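Local coordinates for GPI-anchored protein LLG1 (Arabidopsis thaliana, PDB 6A5D), which probably acts at the plant cell surface as a GPI-anchored co-receptor in the heterotypic receptor complex that perceives RALF peptides, at residues M33-I38 with A55-F59; C42-Y47 with K87-F93; K23-P27 with L70-C74; D65-D69 with S110-P114. One frame throughout, in Å; residues are numbered along the deposited sequence.

Contact 1 (M33-I38 with A55-F59); sequences MNYTII and AFKDF. With NAG (2-acetamido-2-deoxy-beta-D-glucopyranose), chain C.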
loop_
_atom_site.group_PDB
_atom_site.type_symbol
_atom_site.label_atom_id
_atom_site.label_comp_id
_atom_site.label_asym_id
_atom_site.label_seq_id
_atom_site.Cartn_x
_atom_site.Cartn_y
_atom_site.Cartn_z
ATOM N N MET A 33 7.023 -2.099 10.751
ATOM C CA MET A 33 7.554 -1.087 9.860
ATOM C C MET A 33 7.028 0.285 10.247
ATOM O O MET A 33 6.146 0.440 11.103
ATOM C CB MET A 33 7.201 -1.409 8.410
ATOM C CG MET A 33 7.967 -2.620 7.936
ATOM S SD MET A 33 7.592 -3.142 6.244
ATOM C CE MET A 33 8.107 -1.697 5.304
ATOM N N ASN A 34 7.587 1.291 9.603
ATOM C CA ASN A 34 7.266 2.673 9.900
ATOM C C ASN A 34 6.324 3.190 8.825
ATOM O O ASN A 34 6.704 3.282 7.657
ATOM C CB ASN A 34 8.545 3.506 9.974
ATOM C CG ASN A 34 8.288 4.896 10.506
ATOM O OD1 ASN A 34 7.301 5.519 10.149
ATOM N ND2 ASN A 34 9.165 5.386 11.373
ATOM N N TYR A 35 5.108 3.545 9.232
ATOM C CA TYR A 35 4.040 3.943 8.327
ATOM C C TYR A 35 3.901 5.455 8.210
ATOM O O TYR A 35 2.966 5.931 7.552
ATOM C CB TYR A 35 2.714 3.281 8.742
ATOM C CG TYR A 35 2.753 1.799 8.498
ATOM C CD1 TYR A 35 3.428 0.956 9.382
ATOM C CD2 TYR A 35 2.167 1.250 7.368
ATOM C CE1 TYR A 35 3.506 -0.399 9.147
ATOM C CE2 TYR A 35 2.243 -0.096 7.120
ATOM C CZ TYR A 35 2.910 -0.920 8.009
ATOM O OH TYR A 35 2.982 -2.261 7.745
ATOM N N THR A 36 4.827 6.218 8.802
ATOM C CA THR A 36 4.661 7.668 8.873
ATOM C C THR A 36 4.684 8.320 7.496
ATOM O O THR A 36 4.016 9.342 7.289
ATOM C CB THR A 36 5.687 8.278 9.830
ATOM O OG1 THR A 36 5.539 7.655 11.109
ATOM C CG2 THR A 36 5.471 9.784 9.986
ATOM N N ILE A 37 5.400 7.738 6.534
ATOM C CA ILE A 37 5.371 8.301 5.184
ATOM C C ILE A 37 3.938 8.386 4.665
ATOM O O ILE A 37 3.563 9.348 3.983
ATOM C CB ILE A 37 6.300 7.518 4.242
ATOM C CG1 ILE A 37 6.413 8.236 2.906
ATOM C CG2 ILE A 37 5.815 6.070 4.060
ATOM C CD1 ILE A 37 7.399 7.595 1.987
ATOM N N ILE A 38 3.104 7.399 5.009
ATOM C CA ILE A 38 1.699 7.434 4.599
ATOM C C ILE A 38 0.870 8.320 5.526
ATOM O O ILE A 38 0.140 9.211 5.064
ATOM C CB ILE A 38 1.105 6.016 4.509
ATOM C CG1 ILE A 38 1.908 5.128 3.549
ATOM C CG2 ILE A 38 -0.372 6.114 4.094
ATOM C CD1 ILE A 38 1.404 3.698 3.470
ATOM N N ALA A 55 2.138 8.377 -1.600
ATOM C CA ALA A 55 2.742 7.940 -0.343
ATOM C C ALA A 55 2.675 6.425 -0.209
ATOM O O ALA A 55 3.620 5.787 0.280
ATOM C CB ALA A 55 2.023 8.612 0.824
ATOM N N PHE A 56 1.553 5.839 -0.624
ATOM C CA PHE A 56 1.407 4.390 -0.606
ATOM C C PHE A 56 2.424 3.714 -1.522
ATOM O O PHE A 56 3.052 2.719 -1.127
ATOM C CB PHE A 56 -0.025 4.047 -1.011
ATOM C CG PHE A 56 -0.244 2.605 -1.326
ATOM C CD1 PHE A 56 -0.129 1.638 -0.344
ATOM C CD2 PHE A 56 -0.573 2.207 -2.614
ATOM C CE1 PHE A 56 -0.338 0.309 -0.631
ATOM C CE2 PHE A 56 -0.793 0.872 -2.900
ATOM C CZ PHE A 56 -0.660 -0.080 -1.901
ATOM N N LYS A 57 2.600 4.233 -2.752
ATOM C CA LYS A 57 3.617 3.696 -3.656
ATOM C C LYS A 57 5.008 3.869 -3.070
ATOM O O LYS A 57 5.825 2.941 -3.109
ATOM C CB LYS A 57 3.522 4.394 -5.013
ATOM C CG LYS A 57 2.357 3.860 -5.847
ATOM C CD LYS A 57 2.182 4.557 -7.193
ATOM C CE LYS A 57 1.003 3.948 -7.940
ATOM N NZ LYS A 57 0.884 4.478 -9.338
ATOM N N ASP A 58 5.280 5.033 -2.469
ATOM C CA ASP A 58 6.588 5.250 -1.853
ATOM C C ASP A 58 6.851 4.242 -0.736
ATOM O O ASP A 58 7.986 3.772 -0.565
ATOM C CB ASP A 58 6.711 6.688 -1.358
ATOM C CG ASP A 58 6.963 7.680 -2.482
ATOM O OD1 ASP A 58 7.440 7.266 -3.559
ATOM O OD2 ASP A 58 6.701 8.882 -2.288
ATOM N N PHE A 59 5.802 3.870 0.004
ATOM C CA PHE A 59 5.928 2.885 1.076
ATOM C C PHE A 59 6.074 1.473 0.522
ATOM O O PHE A 59 6.900 0.686 1.012
ATOM C CB PHE A 59 4.689 2.938 1.978
ATOM C CG PHE A 59 4.693 1.887 3.066
ATOM C CD1 PHE A 59 5.279 2.160 4.299
ATOM C CD2 PHE A 59 4.129 0.629 2.855
ATOM C CE1 PHE A 59 5.294 1.190 5.302
ATOM C CE2 PHE A 59 4.145 -0.345 3.856
ATOM C CZ PHE A 59 4.740 -0.067 5.073
HETATM C C1 NAG C . 8.964 6.695 11.950
HETATM C C2 NAG C . 9.448 6.683 13.419
HETATM C C3 NAG C . 9.421 8.093 14.021
HETATM C C4 NAG C . 10.078 9.106 13.095
HETATM C C5 NAG C . 9.444 9.009 11.720
HETATM C C6 NAG C . 10.052 9.980 10.742
HETATM C C7 NAG C . 9.033 4.655 14.776
HETATM C C8 NAG C . 8.015 3.929 15.601
HETATM N N2 NAG C . 8.617 5.799 14.222
HETATM O O3 NAG C . 10.109 8.066 15.267
HETATM O O4 NAG C . 9.941 10.426 13.613
HETATM O O5 NAG C . 9.676 7.691 11.209
HETATM O O6 NAG C . 9.377 9.938 9.496
HETATM O O7 NAG C . 10.174 4.221 14.615
#
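The rings of Tyr35 and Phe59 overlap in an offset stack, with centroids 4.6 Å apart and planes inclined by 29°. The tilt concentrates the touch at one corner, where Tyr35 CE2 lies 3.2 Å from Phe59 CZ. Phe59 reaches this position because its CG is anti to the backbone N (chi1 176°), which carries the ring from helix 49-60 across to residues 33-38. Its edge meets backbone: Asn34 O sits in the ring plane, 3.5 Å from Phe59 CE1. Ile37 CG2 approaches at the edge too, whereas Ile38 crosses Phe59 at about a right angle and sets CD1 3.7 Å from Phe59 CB. Met33 is bent at chi3, and the methyl CE rather than the sulfur makes its nearest approach, 3.7 Å from Phe59 CZ; SD stands oblique to the ring in a Met-aromatic contact. Farther along, Ile37 CD1 rests 3.5 Å from Asp58 CB. No hydrogen bond spans the two segments. Tyr35 OH is instead bonded to Phe30 O, and Tyr85 meets the Tyr35 ring edge-to-face. Asn34 carries N-acetylglucosamine through ND2, while its OD1 accepts from both Thr36 N, at 2.9 Å, and Thr36 OG1. That double grip holds the amide in an Asx turn, built on an N-glycosylation sequon (Asn-Tyr-Thr) that leads into helix 36-39 beside the aromatic core of this all-helical domain.

Contact 2 (C42-Y47 with K87-F93); sequences CKGPKY and KYPPGLF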
loop_
_atom_site.group_PDB
_atom_site.type_symbol
_atom_site.label_atom_id
_atom_site.label_comp_id
_atom_site.label_asym_id
_atom_site.label_seq_id
_atom_site.Cartn_x
_atom_site.Cartn_y
_atom_site.Cartn_z
ATOM N N CYS A 42 -1.303 11.531 4.232
ATOM C CA CYS A 42 -2.621 11.085 3.796
ATOM C C CYS A 42 -3.570 11.149 4.989
ATOM O O CYS A 42 -3.681 10.190 5.752
ATOM C CB CYS A 42 -2.520 9.674 3.219
ATOM S SG CYS A 42 -4.094 9.049 2.606
ATOM N N LYS A 43 -4.248 12.279 5.154
ATOM C CA LYS A 43 -5.088 12.496 6.323
ATOM C C LYS A 43 -6.529 12.649 5.869
ATOM O O LYS A 43 -6.796 13.250 4.823
ATOM C CB LYS A 43 -4.629 13.726 7.109
ATOM C CG LYS A 43 -3.184 13.613 7.579
ATOM C CD LYS A 43 -2.746 14.798 8.420
ATOM C CE LYS A 43 -1.283 14.659 8.807
ATOM N NZ LYS A 43 -1.010 13.549 9.760
ATOM N N GLY A 44 -7.440 12.069 6.646
ATOM C CA GLY A 44 -8.865 12.118 6.372
ATOM C C GLY A 44 -9.641 13.160 7.149
ATOM O O GLY A 44 -9.068 13.905 7.944
ATOM N N PRO A 45 -10.963 13.208 6.931
ATOM C CA PRO A 45 -11.701 12.231 6.122
ATOM C C PRO A 45 -11.643 12.492 4.608
ATOM O O PRO A 45 -11.916 11.582 3.827
ATOM C CB PRO A 45 -13.135 12.386 6.625
ATOM C CG PRO A 45 -13.211 13.793 7.083
ATOM C CD PRO A 45 -11.860 14.152 7.619
ATOM N N LYS A 46 -11.269 13.702 4.195
ATOM C CA LYS A 46 -11.121 14.018 2.770
ATOM C C LYS A 46 -9.693 13.710 2.319
ATOM O O LYS A 46 -8.859 14.594 2.114
ATOM C CB LYS A 46 -11.532 15.457 2.486
ATOM C CG LYS A 46 -13.026 15.686 2.617
ATOM C CD LYS A 46 -13.414 17.069 2.145
ATOM C CE LYS A 46 -14.913 17.231 2.157
ATOM N NZ LYS A 46 -15.539 16.085 1.451
ATOM N N TYR A 47 -9.415 12.419 2.196
ATOM C CA TYR A 47 -8.086 11.957 1.820
ATOM C C TYR A 47 -7.704 12.475 0.433
ATOM O O TYR A 47 -8.476 12.315 -0.519
ATOM C CB TYR A 47 -8.060 10.432 1.801
ATOM C CG TYR A 47 -8.464 9.764 3.099
ATOM C CD1 TYR A 47 -7.608 9.725 4.182
ATOM C CD2 TYR A 47 -9.687 9.108 3.213
ATOM C CE1 TYR A 47 -7.971 9.087 5.358
ATOM C CE2 TYR A 47 -10.050 8.469 4.378
ATOM C CZ TYR A 47 -9.187 8.460 5.450
ATOM O OH TYR A 47 -9.544 7.830 6.621
ATOM N N LYS A 87 -5.905 4.026 10.248
ATOM C CA LYS A 87 -7.364 4.121 10.312
ATOM C C LYS A 87 -7.968 4.417 8.942
ATOM O O LYS A 87 -8.821 5.287 8.788
ATOM C CB LYS A 87 -7.843 5.107 11.377
ATOM C CG LYS A 87 -7.390 4.719 12.764
ATOM C CD LYS A 87 -6.121 5.472 13.127
ATOM C CE LYS A 87 -5.927 5.555 14.636
ATOM N NZ LYS A 87 -5.215 6.812 15.010
ATOM N N TYR A 88 -7.497 3.671 7.920
ATOM C CA TYR A 88 -7.950 3.921 6.556
ATOM C C TYR A 88 -9.011 2.910 6.150
ATOM O O TYR A 88 -8.930 1.737 6.527
ATOM C CB TYR A 88 -6.778 3.785 5.583
ATOM C CG TYR A 88 -5.698 4.821 5.769
ATOM C CD1 TYR A 88 -5.966 6.167 5.583
ATOM C CD2 TYR A 88 -4.399 4.446 6.121
ATOM C CE1 TYR A 88 -4.972 7.127 5.767
ATOM C CE2 TYR A 88 -3.402 5.396 6.302
ATOM C CZ TYR A 88 -3.697 6.728 6.121
ATOM O OH TYR A 88 -2.723 7.683 6.283
ATOM N N PRO A 89 -9.996 3.340 5.369
ATOM C CA PRO A 89 -10.968 2.400 4.819
ATOM C C PRO A 89 -10.273 1.362 3.958
ATOM O O PRO A 89 -9.331 1.686 3.218
ATOM C CB PRO A 89 -11.868 3.296 3.952
ATOM C CG PRO A 89 -11.717 4.667 4.544
ATOM C CD PRO A 89 -10.298 4.745 5.037
ATOM N N PRO A 90 -10.709 0.106 4.015
ATOM C CA PRO A 90 -10.110 -0.916 3.149
ATOM C C PRO A 90 -10.347 -0.566 1.688
ATOM O O PRO A 90 -11.432 -0.135 1.303
ATOM C CB PRO A 90 -10.849 -2.201 3.545
ATOM C CG PRO A 90 -12.162 -1.718 4.121
ATOM C CD PRO A 90 -11.826 -0.422 4.820
ATOM N N GLY A 91 -9.306 -0.744 0.878
ATOM C CA GLY A 91 -9.357 -0.414 -0.525
ATOM C C GLY A 91 -9.131 1.049 -0.867
ATOM O O GLY A 91 -9.119 1.388 -2.060
ATOM N N LEU A 92 -8.941 1.876 0.073
ATOM C CA LEU A 92 -8.744 3.306 -0.188
ATOM C C LEU A 92 -7.613 3.536 -1.190
ATOM O O LEU A 92 -7.804 4.176 -2.229
ATOM C CB LEU A 92 -8.453 4.053 1.115
ATOM C CG LEU A 92 -8.156 5.550 0.986
ATOM C CD1 LEU A 92 -9.362 6.289 0.430
ATOM C CD2 LEU A 92 -7.735 6.133 2.326
ATOM N N PHE A 93 -6.410 3.004 -0.858
ATOM C CA PHE A 93 -5.245 3.266 -1.697
ATOM C C PHE A 93 -5.376 2.604 -3.054
ATOM O O PHE A 93 -5.036 3.206 -4.078
ATOM C CB PHE A 93 -3.968 2.832 -0.975
ATOM C CG PHE A 93 -3.756 3.583 0.285
ATOM C CD1 PHE A 93 -3.273 4.876 0.249
ATOM C CD2 PHE A 93 -4.130 3.049 1.498
ATOM C CE1 PHE A 93 -3.122 5.611 1.415
ATOM C CE2 PHE A 93 -3.983 3.771 2.672
ATOM C CZ PHE A 93 -3.492 5.061 2.634
HETATM O O HOH W 1 -7.512 8.012 8.773
#
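Tyr47 and Leu92 mark the nearest backbone approach, with CA atoms 8.9 Å apart, so side chains must bridge the gap. Residues 42-47 form an irregular loop with a cis peptide before Pro45. Residues 87-93 leave helix 74-86 at Lys87, whose phi is positive, and make a type II beta turn from Pro89 to Leu92 that starts helix 92-99. The contact thus joins a loop pinned by the Cys42-Cys52 disulfide to a connection between helices. Tyr47 is sandwiched: Leu92 CD2 stands over the centre of one face in a CH-pi contact, 3.7 Å from the ring centroid, and Gly44 CA covers the rim of the opposite face. Tyr47 CE1 meets the edge of the neighbouring ring, 3.5 Å from Tyr88 CD1. A water lies 3.0 Å from Tyr47 OH and donates to Lys87 O. Were the Tyr47 side chain cut back to an alanine, Leu92 CD2 would probably lose the face it rests on and a gap would open beside Tyr88. Cys42 SG, anti to its backbone nitrogen (chi1 -178°), comes obliquely to the rings of Tyr88 and Phe93, 3.8 Å from Phe93 CE1. Tyr88 OH donates to Cys42 O over 2.7 Å, in the carbonyl plane and on a lone pair.

Contact 3 (K23-P27 with L70-C74); sequences KKTCP and LSSDC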
loop_
_atom_site.group_PDB
_atom_site.type_symbol
_atom_site.label_atom_id
_atom_site.label_comp_id
_atom_site.label_asym_id
_atom_site.label_seq_id
_atom_site.Cartn_x
_atom_site.Cartn_y
_atom_site.Cartn_z
ATOM N N LYS A 23 -1.447 -19.843 2.711
ATOM C CA LYS A 23 -0.437 -18.916 2.211
ATOM C C LYS A 23 0.867 -19.011 3.005
ATOM O O LYS A 23 0.864 -19.321 4.193
ATOM C CB LYS A 23 -0.962 -17.476 2.246
ATOM C CG LYS A 23 -2.164 -17.221 1.347
ATOM C CD LYS A 23 -1.828 -17.578 -0.087
ATOM C CE LYS A 23 -3.047 -17.499 -0.999
ATOM N NZ LYS A 23 -2.747 -18.078 -2.338
ATOM N N LYS A 24 1.990 -18.737 2.350
ATOM C CA LYS A 24 3.259 -18.711 3.054
ATOM C C LYS A 24 3.331 -17.466 3.931
ATOM O O LYS A 24 2.702 -16.443 3.645
ATOM C CB LYS A 24 4.380 -18.664 2.025
ATOM C CG LYS A 24 4.329 -19.854 1.092
ATOM C CD LYS A 24 5.184 -19.669 -0.131
ATOM C CE LYS A 24 5.041 -20.892 -1.004
ATOM N NZ LYS A 24 5.747 -20.728 -2.298
ATOM N N THR A 25 4.077 -17.581 5.026
ATOM C CA THR A 25 4.245 -16.474 5.961
ATOM C C THR A 25 5.106 -15.386 5.338
ATOM O O THR A 25 6.258 -15.630 4.967
ATOM C CB THR A 25 4.921 -16.995 7.223
ATOM O OG1 THR A 25 4.052 -17.940 7.855
ATOM C CG2 THR A 25 5.171 -15.850 8.196
ATOM N N CYS A 26 4.576 -14.172 5.264
ATOM C CA CYS A 26 5.313 -13.102 4.611
ATOM C C CYS A 26 6.641 -12.890 5.327
ATOM O O CYS A 26 6.654 -12.755 6.561
ATOM C CB CYS A 26 4.521 -11.800 4.649
ATOM S SG CYS A 26 5.330 -10.523 3.677
ATOM N N PRO A 27 7.773 -12.874 4.609
ATOM C CA PRO A 27 9.060 -12.625 5.277
ATOM C C PRO A 27 9.321 -11.167 5.626
ATOM O O PRO A 27 10.257 -10.898 6.394
ATOM C CB PRO A 27 10.084 -13.135 4.260
ATOM C CG PRO A 27 9.418 -12.967 2.947
ATOM C CD PRO A 27 7.942 -13.188 3.178
ATOM N N LEU A 70 2.191 -14.394 -5.043
ATOM C CA LEU A 70 0.784 -14.704 -4.865
ATOM C C LEU A 70 0.554 -15.883 -3.930
ATOM O O LEU A 70 -0.580 -16.093 -3.484
ATOM C CB LEU A 70 0.197 -15.025 -6.244
ATOM C CG LEU A 70 0.279 -13.909 -7.291
ATOM C CD1 LEU A 70 -0.289 -14.351 -8.638
ATOM C CD2 LEU A 70 -0.413 -12.650 -6.808
ATOM N N SER A 71 1.596 -16.646 -3.625
ATOM C CA SER A 71 1.515 -17.766 -2.699
ATOM C C SER A 71 1.728 -17.354 -1.251
ATOM O O SER A 71 1.613 -18.199 -0.359
ATOM C CB SER A 71 2.520 -18.844 -3.098
ATOM O OG SER A 71 3.816 -18.490 -2.651
ATOM N N SER A 72 2.021 -16.085 -0.996
ATOM C CA SER A 72 2.283 -15.586 0.347
ATOM C C SER A 72 1.158 -14.671 0.803
ATOM O O SER A 72 0.319 -14.227 0.010
ATOM C CB SER A 72 3.607 -14.817 0.375
ATOM O OG SER A 72 3.400 -13.517 -0.155
ATOM N N ASP A 73 1.164 -14.373 2.102
ATOM C CA ASP A 73 0.199 -13.445 2.669
ATOM C C ASP A 73 0.749 -12.027 2.782
ATOM O O ASP A 73 0.205 -11.224 3.544
ATOM C CB ASP A 73 -0.344 -13.949 4.014
ATOM C CG ASP A 73 0.730 -14.074 5.085
ATOM O OD1 ASP A 73 1.865 -13.595 4.877
ATOM O OD2 ASP A 73 0.430 -14.656 6.154
ATOM N N CYS A 74 1.777 -11.687 1.997
ATOM C CA CYS A 74 2.412 -10.376 2.126
ATOM C C CYS A 74 1.428 -9.244 1.848
ATOM O O CYS A 74 1.333 -8.296 2.627
ATOM C CB CYS A 74 3.610 -10.272 1.185
ATOM S SG CYS A 74 5.017 -11.212 1.741
#
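Lys24 lays its side chain along Ser71. Its CB starts 3.7 Å from Ser71 O, and CG keeps to the same carbonyl oxygen. The chain then runs extended past the serine hydroxyl, first with CD at 3.1 Å from Ser71 OG and next with CE, until NZ donates a 3.0 Å hydrogen bond to that same Ser71 OG. This oxygen stands between its own backbone N and carbonyl carbon (chi1 80°) and is also bonded to Asp69 OD1, whose carboxylate would probably favour the positive charge of the lysine. Lys23, bent at chi2, instead sends its NZ to Leu70 O, at 3.2 Å and in the carbonyl plane. The backbones run in the same direction and form a single parallel beta bridge at Lys24 and Ser72, through Lys24 N to Ser71 O and Asp73 N to Lys24 O, in a fold that has no regular strand. Two residues farther along both segments, the right-handed disulfide Cys26-Cys74 (chi3 99°) ties the N-terminal loop to the start of helix 74-86. Between bridge and disulfide, Asp73 OD1 accepts from Cys26 N at 2.8 Å, met on its syn side and 24° out of the carboxylate plane. Ser72 OG receives Cys74 N in an ST turn, and it is bonded to Asp69 O as well. Pro27 adds its ring atom CD, 3.8 Å from Cys74 SG.

Contact 4 (D65-D69 with S110-P114); sequences DQLND and SQLPP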
loop_
_atom_site.group_PDB
_atom_site.type_symbol
_atom_site.label_atom_id
_atom_site.label_comp_id
_atom_site.label_asym_id
_atom_site.label_seq_id
_atom_site.Cartn_x
_atom_site.Cartn_y
_atom_site.Cartn_z
ATOM N N ASP A 65 8.468 -7.358 -4.974
ATOM C CA ASP A 65 8.914 -8.750 -5.069
ATOM C C ASP A 65 8.098 -9.632 -4.130
ATOM O O ASP A 65 7.595 -10.693 -4.520
ATOM C CB ASP A 65 10.392 -8.888 -4.683
ATOM C CG ASP A 65 11.368 -8.328 -5.724
ATOM O OD1 ASP A 65 10.966 -7.900 -6.819
ATOM O OD2 ASP A 65 12.583 -8.343 -5.413
ATOM N N GLN A 66 7.958 -9.203 -2.879
ATOM C CA GLN A 66 7.267 -10.012 -1.886
ATOM C C GLN A 66 5.756 -9.857 -1.990
ATOM O O GLN A 66 5.023 -10.845 -1.877
ATOM C CB GLN A 66 7.762 -9.649 -0.483
ATOM C CG GLN A 66 9.268 -9.841 -0.296
ATOM C CD GLN A 66 10.081 -8.570 -0.532
ATOM O OE1 GLN A 66 9.832 -7.805 -1.448
ATOM N NE2 GLN A 66 11.064 -8.345 0.328
ATOM N N LEU A 67 5.284 -8.639 -2.265
ATOM C CA LEU A 67 3.850 -8.406 -2.382
ATOM C C LEU A 67 3.257 -9.193 -3.542
ATOM O O LEU A 67 2.110 -9.649 -3.468
ATOM C CB LEU A 67 3.580 -6.917 -2.556
ATOM C CG LEU A 67 3.836 -6.058 -1.319
ATOM C CD1 LEU A 67 3.799 -4.583 -1.678
ATOM C CD2 LEU A 67 2.808 -6.348 -0.222
ATOM N N ASN A 68 4.011 -9.337 -4.631
ATOM C CA ASN A 68 3.550 -10.049 -5.821
ATOM C C ASN A 68 3.869 -11.531 -5.787
ATOM O O ASN A 68 3.768 -12.202 -6.826
ATOM C CB ASN A 68 4.055 -9.399 -7.110
ATOM C CG ASN A 68 3.352 -8.093 -7.415
ATOM O OD1 ASN A 68 2.193 -7.895 -7.043
ATOM N ND2 ASN A 68 4.044 -7.195 -8.092
ATOM N N ASP A 69 4.307 -12.043 -4.647
ATOM C CA ASP A 69 4.348 -13.483 -4.429
ATOM C C ASP A 69 2.932 -13.891 -4.053
ATOM O O ASP A 69 2.509 -13.759 -2.900
ATOM C CB ASP A 69 5.348 -13.835 -3.340
ATOM C CG ASP A 69 5.359 -15.316 -3.022
ATOM O OD1 ASP A 69 4.597 -16.080 -3.656
ATOM O OD2 ASP A 69 6.155 -15.716 -2.156
ATOM N N SER A 110 6.809 -2.279 -11.906
ATOM C CA SER A 110 6.010 -3.377 -11.383
ATOM C C SER A 110 4.657 -2.859 -10.894
ATOM O O SER A 110 4.469 -1.663 -10.658
ATOM C CB SER A 110 6.746 -4.086 -10.247
ATOM O OG SER A 110 6.051 -5.264 -9.856
ATOM N N GLN A 111 3.717 -3.787 -10.717
ATOM C CA GLN A 111 2.349 -3.471 -10.323
ATOM C C GLN A 111 2.154 -3.837 -8.860
ATOM O O GLN A 111 2.543 -4.927 -8.427
ATOM C CB GLN A 111 1.353 -4.295 -11.143
ATOM C CG GLN A 111 1.569 -4.221 -12.634
ATOM C CD GLN A 111 1.399 -2.816 -13.154
ATOM O OE1 GLN A 111 0.493 -2.091 -12.725
ATOM N NE2 GLN A 111 2.277 -2.408 -14.061
ATOM N N LEU A 112 1.497 -2.927 -8.096
ATOM C CA LEU A 112 1.117 -3.273 -6.733
ATOM C C LEU A 112 -0.224 -3.995 -6.739
ATOM O O LEU A 112 -1.114 -3.642 -7.520
ATOM C CB LEU A 112 0.965 -2.012 -5.903
ATOM C CG LEU A 112 2.265 -1.294 -5.590
ATOM C CD1 LEU A 112 1.981 0.093 -5.027
ATOM C CD2 LEU A 112 3.039 -2.145 -4.613
ATOM N N PRO A 113 -0.398 -5.006 -5.887
ATOM C CA PRO A 113 -1.680 -5.699 -5.841
ATOM C C PRO A 113 -2.760 -4.801 -5.266
ATOM O O PRO A 113 -2.487 -3.946 -4.407
ATOM C CB PRO A 113 -1.400 -6.897 -4.916
ATOM C CG PRO A 113 -0.334 -6.376 -3.994
ATOM C CD PRO A 113 0.549 -5.532 -4.886
ATOM N N PRO A 114 -4.011 -4.968 -5.705
ATOM C CA PRO A 114 -5.103 -4.182 -5.119
ATOM C C PRO A 114 -5.567 -4.697 -3.773
ATOM O O PRO A 114 -6.235 -3.949 -3.047
ATOM C CB PRO A 114 -6.224 -4.321 -6.156
ATOM C CG PRO A 114 -5.980 -5.628 -6.796
ATOM C CD PRO A 114 -4.491 -5.925 -6.715
#
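Asn68 reaches across to the loop after helix 92-99 with its amide nitrogen, ND2 donating to Gln111 O over 2.7 Å. The bond is nearly straight, 164° at the hydrogen, and the acceptor departs from the amide plane by just 1°. The first torsion of Asn68 prepares this: CG lies anti to the carbonyl carbon, beside the backbone N (chi1 -73°), which swings the amide from the end of helix 64-67 toward residues 110-114. The other branch, OD1, comes 3.6 Å from Pro113 CD, so the proline ring packs beside the amide. With an alanine here, Gln111 O is likely to lose its side-chain donor, and with it the polar tie between the segments, while Pro113 CD loses its contact with OD1. Behind the amide, Leu67 and Leu112 adopt the same conformation, each with CG anti to its carbonyl carbon and an extended second torsion. They cross at a slant, and their branches touch at Leu67 CD1 and Leu112 CD2, 3.9 Å apart. Although Leu112 CB starts away from residues 65-69, the CD2 branch still reaches Leu67. Leu67 CB adds a looser contact, 4.1 Å from Pro113 CD. Leu112 also packs on Phe56 and Ala60 of helix 49-60, while Leu67 touches Met78 of helix 74-86. What results is an extended segment laid across a helix end in a helical domain, fastened by an asparagine to a backbone carbonyl and backed by the contact between two buried leucines.

Contacts 1, 2 and 4 are partly buried, whereas contact 3 lies at the surface, about 25 Å from contact 2 between centres and on the opposite side of the chain's centre. Contacts 1 and 2 share an aromatic region: Phe56 and Ile38 of contact 1 both pack on Phe93. Contact 4 reaches the same helix 49-60, with Leu112 touching Phe56 and Lys57. Contacts 3 and 4 meet where Cys74 CB packs against Gln66 O. Chemistry follows place: contact 1 is apolar across its segments, contacts 2 and 4 each combine apolar packing with a direct hydrogen bond to a backbone carbonyl, and contact 3 relies on several hydrogen bonds and a disulfide.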